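Local coordinates for protein soluble lytic transglycosylase B3 (Pseudomonas aeruginosa, PDB 5ANZ) that probably cleaves cell-wall peptidoglycan as a multidomain lytic transglycosylase involved in turnover of the bacterial cell wall, at residues 245-259 / 312-325. Sequence-based numbering, arbitrary orientation.
Sequences SGWIAGQPWGFEVRL and PAFLVLHNFRAILK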
ATOM      1  N   SER A 245      -7.808  -8.171  -8.090  1.00 22.80           N
ATOM      2  CA  SER A 245      -8.097  -6.831  -7.580  1.00 21.50           C
ATOM      3  C   SER A 245      -8.647  -5.901  -8.651  1.00 22.56           C
ATOM      4  O   SER A 245      -8.932  -4.733  -8.359  1.00 24.45           O
ATOM      5  CB  SER A 245      -6.830  -6.203  -6.972  1.00 25.44           C
ATOM      6  OG  SER A 245      -6.365  -6.946  -5.843  1.00 25.11           O
ATOM      7  N   GLY A 246      -8.784  -6.406  -9.881  1.00 24.34           N
ATOM      8  CA  GLY A 246      -9.499  -5.696 -10.935  1.00 24.70           C
ATOM      9  C   GLY A 246      -8.662  -5.118 -12.071  1.00 22.48           C
ATOM     10  O   GLY A 246      -9.180  -4.371 -12.909  1.00 22.81           O
ATOM     11  N   TRP A 247      -7.380  -5.465 -12.131  1.00 22.48           N
ATOM     12  CA  TRP A 247      -6.522  -4.956 -13.203  1.00 18.28           C
ATOM     13  C   TRP A 247      -7.074  -5.152 -14.597  1.00 20.60           C
ATOM     14  O   TRP A 247      -7.482  -6.261 -14.981  1.00 25.90           O
ATOM     15  CB  TRP A 247      -5.136  -5.633 -13.156  1.00 19.25           C
ATOM     16  CG  TRP A 247      -4.114  -4.845 -13.931  1.00 20.10           C
ATOM     17  CD1 TRP A 247      -3.726  -5.031 -15.236  1.00 21.40           C
ATOM     18  CD2 TRP A 247      -3.377  -3.727 -13.448  1.00 19.12           C
ATOM     19  NE1 TRP A 247      -2.777  -4.087 -15.583  1.00 22.70           N
ATOM     20  CE2 TRP A 247      -2.548  -3.276 -14.498  1.00 19.62           C
ATOM     21  CE3 TRP A 247      -3.336  -3.050 -12.223  1.00 22.51           C
ATOM     22  CZ2 TRP A 247      -1.696  -2.186 -14.362  1.00 21.37           C
ATOM     23  CZ3 TRP A 247      -2.480  -1.977 -12.083  1.00 22.67           C
ATOM     24  CH2 TRP A 247      -1.674  -1.549 -13.151  1.00 24.54           C
ATOM     25  N   ILE A 248      -7.077  -4.068 -15.368  1.00 19.88           N
ATOM     26  CA  ILE A 248      -7.397  -4.135 -16.783  1.00 23.31           C
ATOM     27  C   ILE A 248      -6.124  -3.905 -17.577  1.00 25.11           C
ATOM     28  O   ILE A 248      -5.565  -2.811 -17.543  1.00 21.30           O
ATOM     29  CB  ILE A 248      -8.436  -3.100 -17.172  1.00 29.24           C
ATOM     30  CG1 ILE A 248      -9.718  -3.311 -16.363  1.00 33.70           C
ATOM     31  CG2 ILE A 248      -8.696  -3.171 -18.667  1.00 28.88           C
ATOM     32  CD1 ILE A 248     -10.588  -2.064 -16.272  1.00 38.78           C
ATOM     33  N   ALA A 249      -5.673  -4.932 -18.283  1.00 24.17           N
ATOM     34  CA  ALA A 249      -4.426  -4.858 -19.039  1.00 28.92           C
ATOM     35  C   ALA A 249      -4.404  -3.683 -20.012  1.00 23.39           C
ATOM     36  O   ALA A 249      -5.340  -3.492 -20.807  1.00 25.22           O
ATOM     37  CB  ALA A 249      -4.195  -6.160 -19.796  1.00 28.19           C
ATOM     38  N   GLY A 250      -3.320  -2.916 -19.961  1.00 22.73           N
ATOM     39  CA  GLY A 250      -3.098  -1.862 -20.924  1.00 25.89           C
ATOM     40  C   GLY A 250      -3.764  -0.553 -20.556  1.00 28.65           C
ATOM     41  O   GLY A 250      -3.521   0.450 -21.212  1.00 28.88           O
ATOM     42  N   GLN A 251      -4.611  -0.548 -19.526  1.00 23.07           N
ATOM     43  CA  GLN A 251      -5.276   0.693 -19.128  1.00 21.17           C
ATOM     44  C   GLN A 251      -4.350   1.451 -18.179  1.00 25.12           C
ATOM     45  O   GLN A 251      -3.714   0.850 -17.328  1.00 23.56           O
ATOM     46  CB  GLN A 251      -6.631   0.392 -18.456  1.00 25.55           C
ATOM     47  CG  GLN A 251      -7.600   1.563 -18.484  1.00 36.50           C
ATOM     48  CD  GLN A 251      -8.959   1.199 -17.919  1.00 45.57           C
ATOM     49  OE1 GLN A 251      -9.210   1.359 -16.724  1.00 38.11           O
ATOM     50  NE2 GLN A 251      -9.842   0.697 -18.778  1.00 39.86           N
ATOM     51  N   PRO A 252      -4.244   2.775 -18.333  1.00 25.96           N
ATOM     52  CA  PRO A 252      -3.370   3.504 -17.402  1.00 25.23           C
ATOM     53  C   PRO A 252      -3.917   3.497 -15.971  1.00 22.35           C
ATOM     54  O   PRO A 252      -5.140   3.499 -15.772  1.00 28.09           O
ATOM     55  CB  PRO A 252      -3.342   4.939 -17.969  1.00 31.44           C
ATOM     56  CG  PRO A 252      -4.505   5.032 -18.906  1.00 36.67           C
ATOM     57  CD  PRO A 252      -4.784   3.627 -19.405  1.00 33.63           C
ATOM     58  N   TRP A 253      -3.017   3.479 -14.993  1.00 22.47           N
ATOM     59  CA  TRP A 253      -3.425   3.632 -13.597  1.00 21.49           C
ATOM     60  C   TRP A 253      -3.994   5.029 -13.376  1.00 21.29           C
ATOM     61  O   TRP A 253      -4.845   5.249 -12.508  1.00 21.38           O
ATOM     62  CB  TRP A 253      -2.246   3.386 -12.657  1.00 21.37           C
ATOM     63  CG  TRP A 253      -1.083   4.276 -12.944  1.00 21.28           C
ATOM     64  CD1 TRP A 253      -0.010   4.002 -13.759  1.00 25.43           C
ATOM     65  CD2 TRP A 253      -0.890   5.597 -12.446  1.00 18.72           C
ATOM     66  NE1 TRP A 253       0.851   5.077 -13.774  1.00 25.98           N
ATOM     67  CE2 TRP A 253       0.334   6.070 -12.988  1.00 20.56           C
ATOM     68  CE3 TRP A 253      -1.621   6.431 -11.590  1.00 22.51           C
ATOM     69  CZ2 TRP A 253       0.828   7.333 -12.690  1.00 24.82           C
ATOM     70  CZ3 TRP A 253      -1.131   7.682 -11.299  1.00 23.11           C
ATOM     71  CH2 TRP A 253       0.091   8.124 -11.849  1.00 28.21           C
ATOM     72  N   GLY A 254      -3.510   5.971 -14.169  1.00 21.09           N
ATOM     73  CA  GLY A 254      -3.890   7.354 -14.005  1.00 19.06           C
ATOM     74  C   GLY A 254      -2.835   8.205 -14.655  1.00 22.06           C
ATOM     75  O   GLY A 254      -1.905   7.702 -15.300  1.00 21.82           O
ATOM     76  N   PHE A 255      -2.991   9.507 -14.514  1.00 19.49           N
ATOM     77  CA  PHE A 255      -2.040  10.414 -15.140  1.00 23.80           C
ATOM     78  C   PHE A 255      -2.157  11.799 -14.534  1.00 25.34           C
ATOM     79  O   PHE A 255      -3.187  12.161 -13.961  1.00 23.78           O
ATOM     80  CB  PHE A 255      -2.270  10.470 -16.663  1.00 26.95           C
ATOM     81  CG  PHE A 255      -3.725  10.563 -17.057  1.00 26.40           C
ATOM     82  CD1 PHE A 255      -4.374  11.780 -17.096  1.00 30.13           C
ATOM     83  CD2 PHE A 255      -4.441   9.421 -17.376  1.00 29.62           C
ATOM     84  CE1 PHE A 255      -5.704  11.864 -17.454  1.00 36.79           C
ATOM     85  CE2 PHE A 255      -5.768   9.497 -17.730  1.00 31.42           C
ATOM     86  CZ  PHE A 255      -6.405  10.719 -17.767  1.00 33.72           C
ATOM     87  N   GLU A 256      -1.097  12.585 -14.676  1.00 24.26           N
ATOM     88  CA  GLU A 256      -1.119  13.950 -14.183  1.00 23.02           C
ATOM     89  C   GLU A 256      -2.006  14.842 -15.026  1.00 29.95           C
ATOM     90  O   GLU A 256      -2.092  14.671 -16.239  1.00 27.73           O
ATOM     91  CB  GLU A 256       0.305  14.515 -14.146  1.00 27.99           C
ATOM     92  CG  GLU A 256       0.374  15.861 -13.467  1.00 29.07           C
ATOM     93  CD  GLU A 256       1.787  16.388 -13.355  1.00 33.38           C
ATOM     94  OE1 GLU A 256       2.708  15.753 -13.925  1.00 30.02           O
ATOM     95  OE2 GLU A 256       1.964  17.432 -12.688  1.00 30.05           O
ATOM     96  N   VAL A 257      -2.667  15.799 -14.380  1.00 24.65           N
ATOM     97  CA  VAL A 257      -3.541  16.735 -15.066  1.00 28.94           C
ATOM     98  C   VAL A 257      -3.287  18.152 -14.587  1.00 30.28           C
ATOM     99  O   VAL A 257      -2.585  18.368 -13.603  1.00 30.98           O
ATOM    100  CB  VAL A 257      -5.025  16.403 -14.862  1.00 28.59           C
ATOM    101  CG1 VAL A 257      -5.338  15.020 -15.442  1.00 28.06           C
ATOM    102  CG2 VAL A 257      -5.395  16.474 -13.366  1.00 31.41           C
ATOM    103  N   ARG A 258      -3.855  19.109 -15.309  1.00 32.46           N
ATOM    104  CA  ARG A 258      -3.817  20.504 -14.904  1.00 31.05           C
ATOM    105  C   ARG A 258      -5.224  20.953 -14.518  1.00 30.87           C
ATOM    106  O   ARG A 258      -6.166  20.765 -15.281  1.00 39.08           O
ATOM    107  CB  ARG A 258      -3.268  21.381 -16.037  1.00 40.84           C
ATOM    108  CG  ARG A 258      -3.314  22.868 -15.753  1.00 54.32           C
ATOM    109  CD  ARG A 258      -3.019  23.683 -17.011  1.00 58.74           C
ATOM    110  NE  ARG A 258      -1.669  23.455 -17.522  1.00 64.63           N
ATOM    111  CZ  ARG A 258      -1.202  23.966 -18.659  1.00 69.56           C
ATOM    112  NH1 ARG A 258      -1.980  24.732 -19.414  1.00 67.56           N
ATOM    113  NH2 ARG A 258       0.040  23.708 -19.045  1.00 65.56           N
ATOM    114  N   LEU A 259      -5.359  21.538 -13.333  1.00 34.39           N
ATOM    115  CA  LEU A 259      -6.656  22.049 -12.884  1.00 35.69           C
ATOM    116  C   LEU A 259      -6.852  23.510 -13.258  1.00 43.28           C
ATOM    117  O   LEU A 259      -5.901  24.290 -13.245  1.00 53.72           O
ATOM    118  CB  LEU A 259      -6.798  21.893 -11.375  1.00 34.24           C
ATOM    119  CG  LEU A 259      -6.732  20.439 -10.909  1.00 29.18           C
ATOM    120  CD1 LEU A 259      -6.887  20.320  -9.404  1.00 33.69           C
ATOM    121  CD2 LEU A 259      -7.804  19.630 -11.636  1.00 37.44           C
ATOM    122  N   PRO A 312       0.811  19.055  -7.434  1.00 26.02           N
ATOM    123  CA  PRO A 312       0.362  18.390  -8.662  1.00 24.08           C
ATOM    124  C   PRO A 312      -0.962  17.647  -8.469  1.00 21.45           C
ATOM    125  O   PRO A 312      -1.321  17.276  -7.340  1.00 25.61           O
ATOM    126  CB  PRO A 312       1.510  17.426  -8.970  1.00 26.74           C
ATOM    127  CG  PRO A 312       2.088  17.111  -7.621  1.00 31.70           C
ATOM    128  CD  PRO A 312       1.996  18.412  -6.844  1.00 25.28           C
ATOM    129  N   ALA A 313      -1.692  17.473  -9.566  1.00 22.15           N
ATOM    130  CA  ALA A 313      -2.991  16.808  -9.543  1.00 22.42           C
ATOM    131  C   ALA A 313      -2.980  15.629 -10.504  1.00 23.16           C
ATOM    132  O   ALA A 313      -2.344  15.690 -11.564  1.00 24.74           O
ATOM    133  CB  ALA A 313      -4.098  17.780  -9.900  1.00 26.73           C
ATOM    134  N   PHE A 314      -3.665  14.552 -10.118  1.00 21.16           N
ATOM    135  CA  PHE A 314      -3.734  13.352 -10.941  1.00 21.68           C
ATOM    136  C   PHE A 314      -5.172  12.900 -11.081  1.00 23.55           C
ATOM    137  O   PHE A 314      -5.934  13.007 -10.125  1.00 26.46           O
ATOM    138  CB  PHE A 314      -2.910  12.222 -10.313  1.00 22.54           C
ATOM    139  CG  PHE A 314      -1.457  12.554 -10.160  1.00 21.01           C
ATOM    140  CD1 PHE A 314      -1.000  13.221  -9.036  1.00 21.43           C
ATOM    141  CD2 PHE A 314      -0.552  12.202 -11.136  1.00 24.40           C
ATOM    142  CE1 PHE A 314       0.346  13.530  -8.894  1.00 27.00           C
ATOM    143  CE2 PHE A 314       0.804  12.516 -10.997  1.00 25.39           C
ATOM    144  CZ  PHE A 314       1.245  13.179  -9.870  1.00 25.21           C
ATOM    145  N   LEU A 315      -5.546  12.385 -12.250  1.00 21.25           N
ATOM    146  CA  LEU A 315      -6.787  11.617 -12.338  1.00 23.50           C
ATOM    147  C   LEU A 315      -6.391  10.165 -12.198  1.00 24.80           C
ATOM    148  O   LEU A 315      -5.488   9.721 -12.898  1.00 24.03           O
ATOM    149  CB  LEU A 315      -7.525  11.841 -13.653  1.00 24.44           C
ATOM    150  CG  LEU A 315      -8.225  13.190 -13.740  1.00 27.54           C
ATOM    151  CD1 LEU A 315      -8.916  13.343 -15.080  1.00 29.12           C
ATOM    152  CD2 LEU A 315      -9.226  13.309 -12.594  1.00 30.29           C
ATOM    153  N   VAL A 316      -7.047   9.427 -11.306  1.00 21.11           N
ATOM    154  CA  VAL A 316      -6.674   8.028 -11.121  1.00 20.30           C
ATOM    155  C   VAL A 316      -7.847   7.113 -11.462  1.00 22.17           C
ATOM    156  O   VAL A 316      -9.005   7.398 -11.159  1.00 23.80           O
ATOM    157  CB  VAL A 316      -6.157   7.757  -9.705  1.00 19.59           C
ATOM    158  CG1 VAL A 316      -4.888   8.574  -9.460  1.00 21.91           C
ATOM    159  CG2 VAL A 316      -7.207   8.076  -8.642  1.00 20.27           C
ATOM    160  N   LEU A 317      -7.510   6.041 -12.163  1.00 22.15           N
ATOM    161  CA  LEU A 317      -8.509   5.182 -12.779  1.00 21.50           C
ATOM    162  C   LEU A 317      -8.602   3.874 -12.020  1.00 21.44           C
ATOM    163  O   LEU A 317      -8.024   3.714 -10.951  1.00 21.16           O
ATOM    164  CB  LEU A 317      -8.178   4.920 -14.247  1.00 23.51           C
ATOM    165  CG  LEU A 317      -8.581   6.008 -15.253  1.00 28.83           C
ATOM    166  CD1 LEU A 317      -7.805   7.265 -15.006  1.00 28.46           C
ATOM    167  CD2 LEU A 317      -8.399   5.514 -16.695  1.00 38.32           C
ATOM    168  N   HIS A 318      -9.356   2.948 -12.594  1.00 25.87           N
ATOM    169  CA  HIS A 318      -9.641   1.681 -11.948  1.00 23.16           C
ATOM    170  C   HIS A 318      -8.378   0.937 -11.522  1.00 21.87           C
ATOM    171  O   HIS A 318      -8.348   0.354 -10.435  1.00 23.75           O
ATOM    172  CB  HIS A 318     -10.474   0.806 -12.886  1.00 28.87           C
ATOM    173  CG  HIS A 318     -11.106  -0.371 -12.209  1.00 38.24           C
ATOM    174  ND1 HIS A 318     -12.013  -0.237 -11.183  1.00 38.22           N
ATOM    175  CD2 HIS A 318     -10.960  -1.705 -12.416  1.00 50.12           C
ATOM    176  CE1 HIS A 318     -12.399  -1.438 -10.780  1.00 46.93           C
ATOM    177  NE2 HIS A 318     -11.775  -2.341 -11.512  1.00 50.29           N
ATOM    178  N   ASN A 319      -7.337   0.963 -12.357  1.00 20.17           N
ATOM    179  CA  ASN A 319      -6.131   0.206 -12.018  1.00 19.03           C
ATOM    180  C   ASN A 319      -5.416   0.784 -10.796  1.00 20.44           C
ATOM    181  O   ASN A 319      -4.721   0.066 -10.078  1.00 20.87           O
ATOM    182  CB  ASN A 319      -5.178   0.126 -13.220  1.00 20.92           C
ATOM    183  CG  ASN A 319      -5.627  -0.903 -14.256  1.00 19.67           C
ATOM    184  OD1 ASN A 319      -6.536  -1.698 -14.016  1.00 20.85           O
ATOM    185  ND2 ASN A 319      -4.980  -0.901 -15.408  1.00 20.94           N
ATOM    186  N   PHE A 320      -5.600   2.082 -10.544  1.00 18.99           N
ATOM    187  CA  PHE A 320      -5.126   2.679  -9.291  1.00 21.01           C
ATOM    188  C   PHE A 320      -5.840   2.034  -8.101  1.00 20.53           C
ATOM    189  O   PHE A 320      -5.224   1.724  -7.083  1.00 20.41           O
ATOM    190  CB  PHE A 320      -5.354   4.198  -9.302  1.00 22.95           C
ATOM    191  CG  PHE A 320      -4.670   4.933  -8.181  1.00 18.52           C
ATOM    192  CD1 PHE A 320      -3.349   5.331  -8.318  1.00 19.74           C
ATOM    193  CD2 PHE A 320      -5.356   5.270  -7.027  1.00 21.81           C
ATOM    194  CE1 PHE A 320      -2.708   6.037  -7.309  1.00 20.03           C
ATOM    195  CE2 PHE A 320      -4.725   5.981  -6.009  1.00 23.09           C
ATOM    196  CZ  PHE A 320      -3.391   6.360  -6.161  1.00 20.68           C
ATOM    197  N   ARG A 321      -7.154   1.837  -8.226  1.00 21.13           N
ATOM    198  CA  ARG A 321      -7.903   1.167  -7.176  1.00 24.44           C
ATOM    199  C   ARG A 321      -7.407  -0.255  -6.947  1.00 27.45           C
ATOM    200  O   ARG A 321      -7.419  -0.744  -5.817  1.00 28.58           O
ATOM    201  CB  ARG A 321      -9.402   1.167  -7.510  1.00 28.15           C
ATOM    202  CG  ARG A 321      -9.987   2.566  -7.672  1.00 31.97           C
ATOM    203  CD  ARG A 321     -11.467   2.511  -8.049  1.00 35.41           C
ATOM    204  NE  ARG A 321     -12.286   1.934  -6.982  1.00 50.89           N
ATOM    205  CZ  ARG A 321     -13.554   1.547  -7.118  1.00 63.85           C
ATOM    206  NH1 ARG A 321     -14.174   1.660  -8.289  1.00 63.01           N
ATOM    207  NH2 ARG A 321     -14.205   1.040  -6.079  1.00 65.97           N
ATOM    208  N   ALA A 322      -6.990  -0.927  -8.017  1.00 23.65           N
ATOM    209  CA  ALA A 322      -6.445  -2.283  -7.882  1.00 21.40           C
ATOM    210  C   ALA A 322      -5.158  -2.281  -7.053  1.00 25.71           C
ATOM    211  O   ALA A 322      -4.935  -3.152  -6.209  1.00 27.57           O
ATOM    212  CB  ALA A 322      -6.181  -2.893  -9.266  1.00 23.50           C
ATOM    213  N   ILE A 323      -4.300  -1.311  -7.310  1.00 22.31           N
ATOM    214  CA  ILE A 323      -3.059  -1.212  -6.567  1.00 22.31           C
ATOM    215  C   ILE A 323      -3.347  -0.943  -5.092  1.00 23.93           C
ATOM    216  O   ILE A 323      -2.664  -1.451  -4.215  1.00 22.51           O
ATOM    217  CB  ILE A 323      -2.170  -0.109  -7.145  1.00 20.89           C
ATOM    218  CG1 ILE A 323      -1.813  -0.445  -8.597  1.00 19.02           C
ATOM    219  CG2 ILE A 323      -0.931   0.078  -6.258  1.00 21.49           C
ATOM    220  CD1 ILE A 323      -1.292   0.758  -9.385  1.00 21.00           C
ATOM    221  N   LEU A 324      -4.394  -0.176  -4.809  1.00 24.54           N
ATOM    222  CA  LEU A 324      -4.730   0.128  -3.415  1.00 24.09           C
ATOM    223  C   LEU A 324      -5.106  -1.115  -2.619  1.00 30.37           C
ATOM    224  O   LEU A 324      -5.016  -1.136  -1.382  1.00 28.47           O
ATOM    225  CB  LEU A 324      -5.869   1.146  -3.366  1.00 23.67           C
ATOM    226  CG  LEU A 324      -5.506   2.578  -3.733  1.00 25.31           C
ATOM    227  CD1 LEU A 324      -6.784   3.407  -3.810  1.00 27.02           C
ATOM    228  CD2 LEU A 324      -4.578   3.159  -2.701  1.00 27.47           C
ATOM    229  N   LYS A 325      -5.530  -2.163  -3.314  1.00 27.77           N
ATOM    230  CA  LYS A 325      -5.889  -3.392  -2.620  1.00 28.22           C
ATOM    231  C   LYS A 325      -4.616  -4.112  -2.161  1.00 26.06           C
ATOM    232  O   LYS A 325      -4.654  -4.980  -1.290  1.00 31.67           O
ATOM    233  CB  LYS A 325      -6.747  -4.291  -3.518  1.00 28.21           C
ATOM    234  CG  LYS A 325      -8.078  -3.672  -3.906  1.00 37.64           C
ATOM    235  CD  LYS A 325      -8.945  -4.666  -4.656  1.00 50.48           C
ATOM    236  CE  LYS A 325     -10.367  -4.154  -4.845  1.00 54.65           C
ATOM    237  NZ  LYS A 325     -10.485  -3.202  -5.981  1.00 55.49           N
TER
HETATM  238  O   HOH W   1      -3.691  -5.544  -5.877  1.00 46.87           O
HETATM  239  O   HOH W   2      -7.234   1.807 -15.056  1.00 23.66           O
HETATM  240  O   HOH W   3      -0.537  18.662 -12.135  1.00 28.75           O
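Three backbone groups of the loop 247-252 are gripped by the carboxamide of Asn319, in the first turn of helix 318-324. Its OD1 takes the N-H of Ile248 on a lone pair, in the carbonyl plane (2.8 Å, 172° at the hydrogen). Its ND2 gives one nearly straight bond to Ile248 O, at 2.9 Å, and a more bent one (130°) to Gln251 O. Ile248 O, which also closes the type II turn by accepting from Gln251 N, is approached by these two donors from opposite faces. Held this way, the amide lies 5° from parallel to the indole of Trp247, with ND2 3.5 Å above the ring; Trp247 NE1 is satisfied by Asp133. A water accepts from Asn319 N and donates to Gln251 OE1 and Pro252 O. Farther along, Leu317 N reaches Trp253 O at 2.8 Å, and Phe255 and Leu315 exchange both backbone bonds. Another water accepts from Ala313 N and donates to Glu256 OE2, while the carboxylate of Glu256 also accepts from Val350 N and Gly351 N. The backbone bonds pair antiparallel strands 254-258 and 313-316 within the small sheet of the SLT domain; Asn319 fastens the turn to the N-terminal end of helix 318-324, which follows strand 313-316.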